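Local atomic coordinates of Serine/threonine protein phosphatase Stp1 (PDB entry 2PK0), a protein that removes phosphate from phosphoserine and phosphothreonine residues of proteins, as a metal-dependent bacterial phosphatase of the PP2C family. Residues A[12-23]-A[230-239]; A[28-38]-A[60-70]. All blocks are in the same frame, centred on the assembly; numbering follows the deposited sequence.

Contact 1. Residues A[12-23]-A[230-239]. With MG (magnesium ion), chain F.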
# COMPACT_ATOMS: atom_id res chain seq x y z
N THR A 12 9.52 4.64 6.23
CA THR A 12 8.48 5.64 6.40
C THR A 12 9.08 7.00 6.75
O THR A 12 10.13 7.06 7.39
CB THR A 12 7.39 5.24 7.44
OG1 THR A 12 6.35 6.23 7.40
CG2 THR A 12 7.95 5.17 8.85
N ASP A 13 8.42 8.06 6.31
CA ASP A 13 8.83 9.43 6.61
C ASP A 13 7.61 10.30 6.87
O ASP A 13 6.57 10.16 6.22
CB ASP A 13 9.64 10.05 5.47
CG ASP A 13 10.36 11.32 5.89
OD1 ASP A 13 11.52 11.23 6.32
OD2 ASP A 13 9.76 12.41 5.83
N ILE A 14 7.77 11.23 7.80
CA ILE A 14 6.67 12.07 8.24
C ILE A 14 6.27 13.05 7.15
O ILE A 14 5.09 13.31 6.98
CB ILE A 14 7.01 12.75 9.62
CG1 ILE A 14 5.77 13.33 10.30
CG2 ILE A 14 8.11 13.81 9.52
CD1 ILE A 14 6.03 13.66 11.75
N GLY A 15 7.25 13.53 6.37
CA GLY A 15 7.04 14.60 5.39
C GLY A 15 7.43 15.97 5.93
O GLY A 15 7.46 16.18 7.14
N GLN A 16 7.72 16.91 5.03
CA GLN A 16 8.10 18.29 5.37
C GLN A 16 7.01 19.02 6.13
O GLN A 16 7.28 19.67 7.14
CB GLN A 16 8.40 19.09 4.11
CG GLN A 16 9.76 18.83 3.52
CD GLN A 16 10.84 19.48 4.33
OE1 GLN A 16 11.82 18.84 4.72
NE2 GLN A 16 10.66 20.76 4.61
N ARG A 17 5.78 18.90 5.65
CA ARG A 17 4.71 19.76 6.13
C ARG A 17 3.80 19.21 7.22
O ARG A 17 2.82 19.85 7.57
CB ARG A 17 3.86 20.22 4.94
CG ARG A 17 4.66 21.11 4.02
CD ARG A 17 4.72 22.49 4.59
NE ARG A 17 3.46 23.17 4.32
CZ ARG A 17 3.30 24.02 3.33
NH1 ARG A 17 4.31 24.30 2.53
NH2 ARG A 17 2.12 24.58 3.13
N ARG A 18 4.11 18.05 7.77
CA ARG A 18 3.23 17.47 8.78
C ARG A 18 3.94 17.07 10.06
O ARG A 18 5.13 16.76 10.06
CB ARG A 18 2.40 16.32 8.20
CG ARG A 18 1.35 16.77 7.20
CD ARG A 18 0.07 16.02 7.38
NE ARG A 18 -0.74 16.07 6.16
CZ ARG A 18 -1.60 15.12 5.80
NH1 ARG A 18 -1.76 14.04 6.57
NH2 ARG A 18 -2.29 15.24 4.67
N SER A 19 3.20 17.07 11.16
CA SER A 19 3.79 16.86 12.47
C SER A 19 3.34 15.54 13.06
O SER A 19 3.57 15.27 14.23
CB SER A 19 3.36 17.97 13.42
OG SER A 19 1.96 17.89 13.65
N ASN A 20 2.69 14.73 12.24
CA ASN A 20 2.19 13.46 12.70
C ASN A 20 2.18 12.48 11.53
O ASN A 20 1.64 12.77 10.47
CB ASN A 20 0.79 13.65 13.28
CG ASN A 20 0.29 12.43 13.99
OD1 ASN A 20 -0.91 12.19 14.06
ND2 ASN A 20 1.20 11.65 14.51
N ASN A 21 2.80 11.33 11.74
CA ASN A 21 2.86 10.27 10.74
C ASN A 21 1.77 9.24 11.01
O ASN A 21 1.93 8.41 11.89
CB ASN A 21 4.22 9.58 10.79
CG ASN A 21 4.46 8.65 9.60
OD1 ASN A 21 3.58 8.43 8.77
ND2 ASN A 21 5.67 8.12 9.50
N GLN A 22 0.68 9.27 10.24
CA GLN A 22 -0.39 8.29 10.43
C GLN A 22 -0.29 7.11 9.44
O GLN A 22 -1.23 6.33 9.29
CB GLN A 22 -1.77 8.95 10.34
CG GLN A 22 -1.95 10.20 11.20
CD GLN A 22 -3.37 10.74 11.14
OE1 GLN A 22 -3.88 11.10 10.07
NE2 GLN A 22 -4.02 10.80 12.31
N ASP A 23 0.85 7.00 8.75
CA ASP A 23 1.10 5.82 7.94
C ASP A 23 1.72 4.76 8.85
O ASP A 23 2.43 5.12 9.80
CB ASP A 23 2.10 6.12 6.82
CG ASP A 23 1.49 6.89 5.65
OD1 ASP A 23 0.26 7.10 5.58
OD2 ASP A 23 2.28 7.30 4.77
N ASN A 230 10.09 14.79 -0.44
CA ASN A 230 10.17 15.96 0.42
C ASN A 230 10.56 17.22 -0.35
O ASN A 230 9.97 18.29 -0.12
CB ASN A 230 11.14 15.70 1.59
CG ASN A 230 10.52 14.83 2.67
OD1 ASN A 230 9.33 14.97 2.97
ND2 ASN A 230 11.30 13.93 3.26
N HIS A 231 11.53 17.09 -1.27
CA HIS A 231 11.97 18.20 -2.10
C HIS A 231 10.85 18.72 -2.96
O HIS A 231 10.70 19.91 -3.13
CB HIS A 231 13.15 17.84 -3.00
CG HIS A 231 14.49 17.92 -2.33
ND1 HIS A 231 14.91 19.04 -1.64
CD2 HIS A 231 15.51 17.03 -2.24
CE1 HIS A 231 16.12 18.84 -1.15
NE2 HIS A 231 16.50 17.62 -1.50
N ARG A 232 10.02 17.82 -3.48
CA ARG A 232 8.83 18.22 -4.22
C ARG A 232 7.74 18.84 -3.37
O ARG A 232 6.79 19.41 -3.90
CB ARG A 232 8.24 17.03 -4.97
CG ARG A 232 9.16 16.43 -6.01
CD ARG A 232 9.46 17.38 -7.14
NE ARG A 232 10.36 16.75 -8.11
CZ ARG A 232 9.97 15.96 -9.10
NH1 ARG A 232 10.86 15.44 -9.93
NH2 ARG A 232 8.67 15.70 -9.27
N GLY A 233 7.84 18.74 -2.05
CA GLY A 233 6.86 19.41 -1.18
C GLY A 233 6.63 18.74 0.16
O GLY A 233 6.45 19.43 1.18
N GLY A 234 6.64 17.41 0.14
CA GLY A 234 6.42 16.61 1.35
C GLY A 234 5.09 16.83 2.06
O GLY A 234 5.01 16.70 3.28
N LEU A 235 4.04 17.15 1.31
CA LEU A 235 2.77 17.57 1.90
C LEU A 235 2.02 16.50 2.66
O LEU A 235 1.02 16.80 3.30
CB LEU A 235 1.83 18.12 0.83
CG LEU A 235 2.33 19.28 -0.03
CD1 LEU A 235 1.21 19.74 -0.91
CD2 LEU A 235 2.83 20.42 0.79
N ASP A 236 2.49 15.27 2.62
CA ASP A 236 1.80 14.18 3.28
C ASP A 236 2.85 13.20 3.74
O ASP A 236 4.00 13.30 3.32
CB ASP A 236 0.81 13.54 2.30
CG ASP A 236 -0.12 12.52 2.97
OD1 ASP A 236 -0.10 12.33 4.20
OD2 ASP A 236 -0.87 11.85 2.24
N ASN A 237 2.47 12.29 4.63
CA ASN A 237 3.32 11.19 5.05
C ASN A 237 3.68 10.33 3.85
O ASN A 237 2.83 10.02 3.03
CB ASN A 237 2.62 10.32 6.09
CG ASN A 237 2.09 11.12 7.27
OD1 ASN A 237 1.02 10.82 7.79
ND2 ASN A 237 2.86 12.10 7.72
N ILE A 238 4.96 9.97 3.74
CA ILE A 238 5.44 9.14 2.64
C ILE A 238 5.87 7.81 3.21
O ILE A 238 6.55 7.78 4.23
CB ILE A 238 6.67 9.74 2.01
CG1 ILE A 238 6.54 11.27 1.98
CG2 ILE A 238 6.89 9.17 0.67
CD1 ILE A 238 7.88 11.99 2.00
N THR A 239 5.47 6.71 2.58
CA THR A 239 5.73 5.37 3.12
C THR A 239 5.87 4.40 1.97
O THR A 239 4.99 4.33 1.13
CB THR A 239 4.60 4.94 4.06
OG1 THR A 239 4.65 5.73 5.25
CG2 THR A 239 4.75 3.49 4.46
MG MG F . -1.62 9.87 2.61
O HOH W 1 0.08 8.96 3.58
O HOH W 2 -1.16 9.10 6.71
O HOH W 3 -2.27 10.40 4.64
O HOH W 4 -3.64 10.56 2.28
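With CG beside its backbone N and anti to its carbonyl carbon (chi1 -53°), Asn237 inserts its amide into the curl of residues 14-22, while Asp236, whose CG is instead anti to N (chi1 -172°), swings its carboxylate onto a magnesium ion. The Asn237 amide is gripped by backbone on both ends. Asn237 ND2 donates to Ile14 O at 2.6 Å, in the carbonyl plane and on a lone pair, and its other hydrogen goes to Asn20 O at 3.1 Å, tilted from that carbonyl's plane. Asn237 OD1 accepts from Gln22 N (2.9 Å), which comes from above the amide plane, 53° out of it. Three backbone groups thus fix the rotation of this buried amide.

Next to it the end of strand 6-13 pairs with the start of strand 238-245. Asp13 and Ile238 form an antiparallel hydrogen-bonded pair, and beside them the side chains of Thr12 and Thr239 lie side by side, Thr12 OG1 donating to Thr239 OG1 at 2.8 Å. Asn21 ND2 steadies the Thr12 hydroxyl with an almost straight bond. Asp13 OD2 closes an Asx turn on Gly15 N and takes a weak bond from Asn230 ND2, tying the curl to the end of helix 218-231. That helix finishes in a Schellman motif at Gly233.

On the metal side, Asp236 OD2 binds magnesium at 2.1 Å, and Asp236 OD1 accepts from metal-bound water 3. The guanidinium of Arg18 lies with one face over Asp236 OD1, Arg18 NH1 being 3.4 Å away, a salt bridge of charges alone. Water 1, also bound to the metal, lies 2.7 Å from Asp23 OD1 and within hydrogen-bonding reach of Asn237 O. Asp41 and Asp197 add their carboxylates to the same ion, completing the aspartate-lined magnesium centre characteristic of PP2C phosphatases.

Contact 2. Residues A[28-38]-A[60-70]; sequences FENKAGVPLII and LGSDWAETDFS
Val34 O is gripped by two donors that reach it from opposite faces of its carbonyl plane: Asn30 N, within the beta hairpin of strands 23-29 and 35-43, and Trp64 NE1, at 3.0 Å, from the C-terminal end of helix 48-64. The contact lays that helix on the outer face of one sheet of the PP2C beta sandwich, its segment 60-64 antiparallel to strand 35-38 (173° between short axes). Trp64, its CG turned away from the backbone N (chi1 177°), drives its indole between two residues of the hairpin. Leu36 CB packs over one face of the five-membered ring and Asn30 CB over the opposite face, while Val34 O meets the edge in the ring plane. Val34 CG1 touches CZ2, and Trp78 of helix 72-96 packs edge-to-face with the indole.

Beyond the helix the amide of Asn30 pins the chain. Asn30 ND2 donates to Thr67 OG1 (3.0 Å) and to Phe69 O (2.9 Å), both in the amide plane, and OD1 turns back to accept from Val34 N. Thr67 OG1 in turn donates to Trp64 O, so the hydroxyl relays the hold to the helix end. Lys31 N adds a bond to Thr67 O. At the other end, Ile38 CD1 rests on Leu60 CB, and Gly61 CA makes a CH-pi contact over the face of the Phe28 ring, 3.4 Å from its centroid and only 6° off its normal.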
# COMPACT_ATOMS: atom_id res chain seq x y z
N PHE A 28 6.22 -9.43 7.71
CA PHE A 28 5.96 -10.56 8.59
C PHE A 28 6.30 -11.79 7.79
O PHE A 28 6.48 -11.71 6.59
CB PHE A 28 4.46 -10.61 9.03
CG PHE A 28 3.98 -9.34 9.67
CD1 PHE A 28 3.34 -8.35 8.90
CD2 PHE A 28 4.23 -9.08 11.01
CE1 PHE A 28 2.96 -7.15 9.47
CE2 PHE A 28 3.84 -7.90 11.60
CZ PHE A 28 3.20 -6.93 10.83
N GLU A 29 6.38 -12.94 8.45
CA GLU A 29 6.63 -14.20 7.76
C GLU A 29 5.85 -15.32 8.46
O GLU A 29 5.94 -15.47 9.68
CB GLU A 29 8.12 -14.50 7.74
CG GLU A 29 8.48 -15.78 7.06
CD GLU A 29 9.97 -15.90 6.74
OE1 GLU A 29 10.51 -14.99 6.05
OE2 GLU A 29 10.58 -16.90 7.16
N ASN A 30 5.09 -16.11 7.71
CA ASN A 30 4.30 -17.19 8.30
C ASN A 30 5.13 -18.45 8.55
O ASN A 30 6.32 -18.45 8.22
CB ASN A 30 3.01 -17.44 7.50
CG ASN A 30 3.19 -18.37 6.33
OD1 ASN A 30 4.29 -18.54 5.80
ND2 ASN A 30 2.09 -18.98 5.90
N LYS A 31 4.53 -19.51 9.10
CA LYS A 31 5.28 -20.74 9.45
C LYS A 31 5.81 -21.51 8.25
O LYS A 31 6.67 -22.38 8.40
CB LYS A 31 4.44 -21.70 10.31
CG LYS A 31 4.12 -21.22 11.69
CD LYS A 31 3.19 -22.17 12.41
CE LYS A 31 2.90 -21.65 13.81
NZ LYS A 31 2.20 -22.66 14.64
N ALA A 32 5.29 -21.22 7.07
CA ALA A 32 5.81 -21.87 5.88
C ALA A 32 6.84 -20.99 5.14
O ALA A 32 7.27 -21.32 4.05
CB ALA A 32 4.67 -22.28 4.98
N GLY A 33 7.24 -19.88 5.74
CA GLY A 33 8.27 -19.04 5.16
C GLY A 33 7.74 -17.96 4.23
O GLY A 33 8.52 -17.24 3.61
N VAL A 34 6.42 -17.83 4.13
CA VAL A 34 5.86 -16.89 3.16
C VAL A 34 5.84 -15.47 3.72
O VAL A 34 5.14 -15.22 4.70
CB VAL A 34 4.43 -17.30 2.74
CG1 VAL A 34 3.95 -16.44 1.59
CG2 VAL A 34 4.42 -18.76 2.37
N PRO A 35 6.60 -14.54 3.09
CA PRO A 35 6.64 -13.17 3.57
C PRO A 35 5.35 -12.42 3.25
O PRO A 35 4.74 -12.69 2.22
CB PRO A 35 7.80 -12.53 2.80
CG PRO A 35 8.23 -13.48 1.78
CD PRO A 35 7.39 -14.73 1.87
N LEU A 36 4.96 -11.50 4.13
CA LEU A 36 3.85 -10.61 3.88
C LEU A 36 4.25 -9.19 4.26
O LEU A 36 4.85 -8.97 5.30
CB LEU A 36 2.64 -11.06 4.70
CG LEU A 36 1.35 -10.24 4.59
CD1 LEU A 36 0.53 -10.61 3.36
CD2 LEU A 36 0.54 -10.44 5.83
N ILE A 37 3.90 -8.24 3.41
CA ILE A 37 4.21 -6.84 3.62
C ILE A 37 2.89 -6.13 3.70
O ILE A 37 2.04 -6.32 2.83
CB ILE A 37 4.96 -6.27 2.42
CG1 ILE A 37 6.34 -6.90 2.32
CG2 ILE A 37 5.05 -4.77 2.51
CD1 ILE A 37 6.95 -6.74 0.98
N ILE A 38 2.69 -5.37 4.77
CA ILE A 38 1.47 -4.62 4.96
C ILE A 38 1.76 -3.13 5.12
O ILE A 38 2.46 -2.74 6.04
CB ILE A 38 0.69 -5.11 6.18
CG1 ILE A 38 0.70 -6.63 6.25
CG2 ILE A 38 -0.76 -4.64 6.10
CD1 ILE A 38 -0.18 -7.15 7.36
N LEU A 60 -3.21 -8.04 11.74
CA LEU A 60 -3.15 -8.91 10.57
C LEU A 60 -1.86 -9.70 10.54
O LEU A 60 -1.87 -10.90 10.30
CB LEU A 60 -3.26 -8.11 9.28
CG LEU A 60 -4.59 -8.12 8.54
CD1 LEU A 60 -5.70 -7.51 9.36
CD2 LEU A 60 -4.40 -7.34 7.27
N GLY A 61 -0.75 -9.01 10.81
CA GLY A 61 0.57 -9.59 10.69
C GLY A 61 0.89 -10.57 11.79
O GLY A 61 1.58 -11.58 11.58
N SER A 62 0.36 -10.28 12.97
CA SER A 62 0.45 -11.18 14.08
C SER A 62 -0.41 -12.41 13.86
O SER A 62 -0.08 -13.47 14.36
CB SER A 62 0.08 -10.47 15.37
OG SER A 62 -0.76 -11.26 16.16
N ASP A 63 -1.50 -12.28 13.12
CA ASP A 63 -2.33 -13.44 12.85
C ASP A 63 -1.66 -14.23 11.74
O ASP A 63 -1.61 -15.46 11.80
CB ASP A 63 -3.77 -13.05 12.49
CG ASP A 63 -4.66 -14.28 12.22
OD1 ASP A 63 -4.61 -15.25 13.01
OD2 ASP A 63 -5.42 -14.28 11.22
N TRP A 64 -1.09 -13.51 10.77
CA TRP A 64 -0.34 -14.08 9.65
C TRP A 64 0.83 -14.94 10.10
O TRP A 64 1.12 -15.96 9.50
CB TRP A 64 0.21 -12.99 8.71
CG TRP A 64 1.07 -13.51 7.56
CD1 TRP A 64 2.43 -13.60 7.53
CD2 TRP A 64 0.61 -14.02 6.30
NE1 TRP A 64 2.85 -14.13 6.34
CE2 TRP A 64 1.76 -14.39 5.56
CE3 TRP A 64 -0.66 -14.18 5.72
CZ2 TRP A 64 1.67 -14.91 4.27
CZ3 TRP A 64 -0.74 -14.69 4.44
CH2 TRP A 64 0.43 -15.06 3.73
N ALA A 65 1.49 -14.52 11.17
CA ALA A 65 2.68 -15.21 11.64
C ALA A 65 2.34 -16.60 12.15
O ALA A 65 3.20 -17.48 12.18
CB ALA A 65 3.34 -14.40 12.75
N GLU A 66 1.08 -16.80 12.54
CA GLU A 66 0.66 -18.07 13.09
C GLU A 66 0.16 -19.03 12.02
O GLU A 66 -0.02 -20.22 12.28
CB GLU A 66 -0.38 -17.86 14.19
CG GLU A 66 0.14 -17.08 15.41
CD GLU A 66 1.21 -17.84 16.22
OE1 GLU A 66 1.19 -19.09 16.24
OE2 GLU A 66 2.07 -17.18 16.85
N THR A 67 -0.04 -18.53 10.81
CA THR A 67 -0.57 -19.36 9.75
C THR A 67 0.43 -20.28 9.12
O THR A 67 1.64 -20.16 9.33
CB THR A 67 -1.19 -18.55 8.62
OG1 THR A 67 -0.17 -18.09 7.74
CG2 THR A 67 -2.02 -17.40 9.15
N ASP A 68 -0.09 -21.16 8.28
CA ASP A 68 0.56 -22.38 7.82
C ASP A 68 0.71 -22.45 6.30
O ASP A 68 1.49 -23.24 5.79
CB ASP A 68 -0.36 -23.54 8.18
CG ASP A 68 0.38 -24.77 8.44
OD1 ASP A 68 1.60 -24.67 8.61
OD2 ASP A 68 -0.28 -25.82 8.49
N PHE A 69 -0.07 -21.64 5.59
CA PHE A 69 -0.25 -21.86 4.17
C PHE A 69 0.85 -21.43 3.22
O PHE A 69 1.69 -20.59 3.53
CB PHE A 69 -1.60 -21.35 3.65
CG PHE A 69 -2.30 -20.35 4.53
CD1 PHE A 69 -1.93 -19.02 4.53
CD2 PHE A 69 -3.42 -20.73 5.27
CE1 PHE A 69 -2.62 -18.12 5.30
CE2 PHE A 69 -4.09 -19.84 6.02
CZ PHE A 69 -3.70 -18.52 6.03
N SER A 70 0.84 -22.06 2.05
CA SER A 70 1.89 -21.85 1.07
C SER A 70 1.31 -21.71 -0.33
O SER A 70 2.06 -21.58 -1.29
CB SER A 70 2.87 -23.01 1.10
OG SER A 70 2.17 -24.23 0.94

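In the fold
Strands 6-13 and 23-29 follow each other in the chain, and residues 12-23 of contact 1 span the passage from one to the next; strand 23-29 then runs on into the hairpin of contact 2. The two contacts lie at separate places, their centres about 29 Å apart. Both are partly buried, mixing buried residues with exposed ones. Contact 1 joins the sheet containing 6-13 and 238-245 to the metal site, and its chemistry is polar: amides, carboxylates, water and magnesium. Contact 2 belongs to the other sheet and combines aromatic and aliphatic packing under helix 48-64 with hydrogen bonds at its end. In each, however, an asparagine side chain ties backbone loops together.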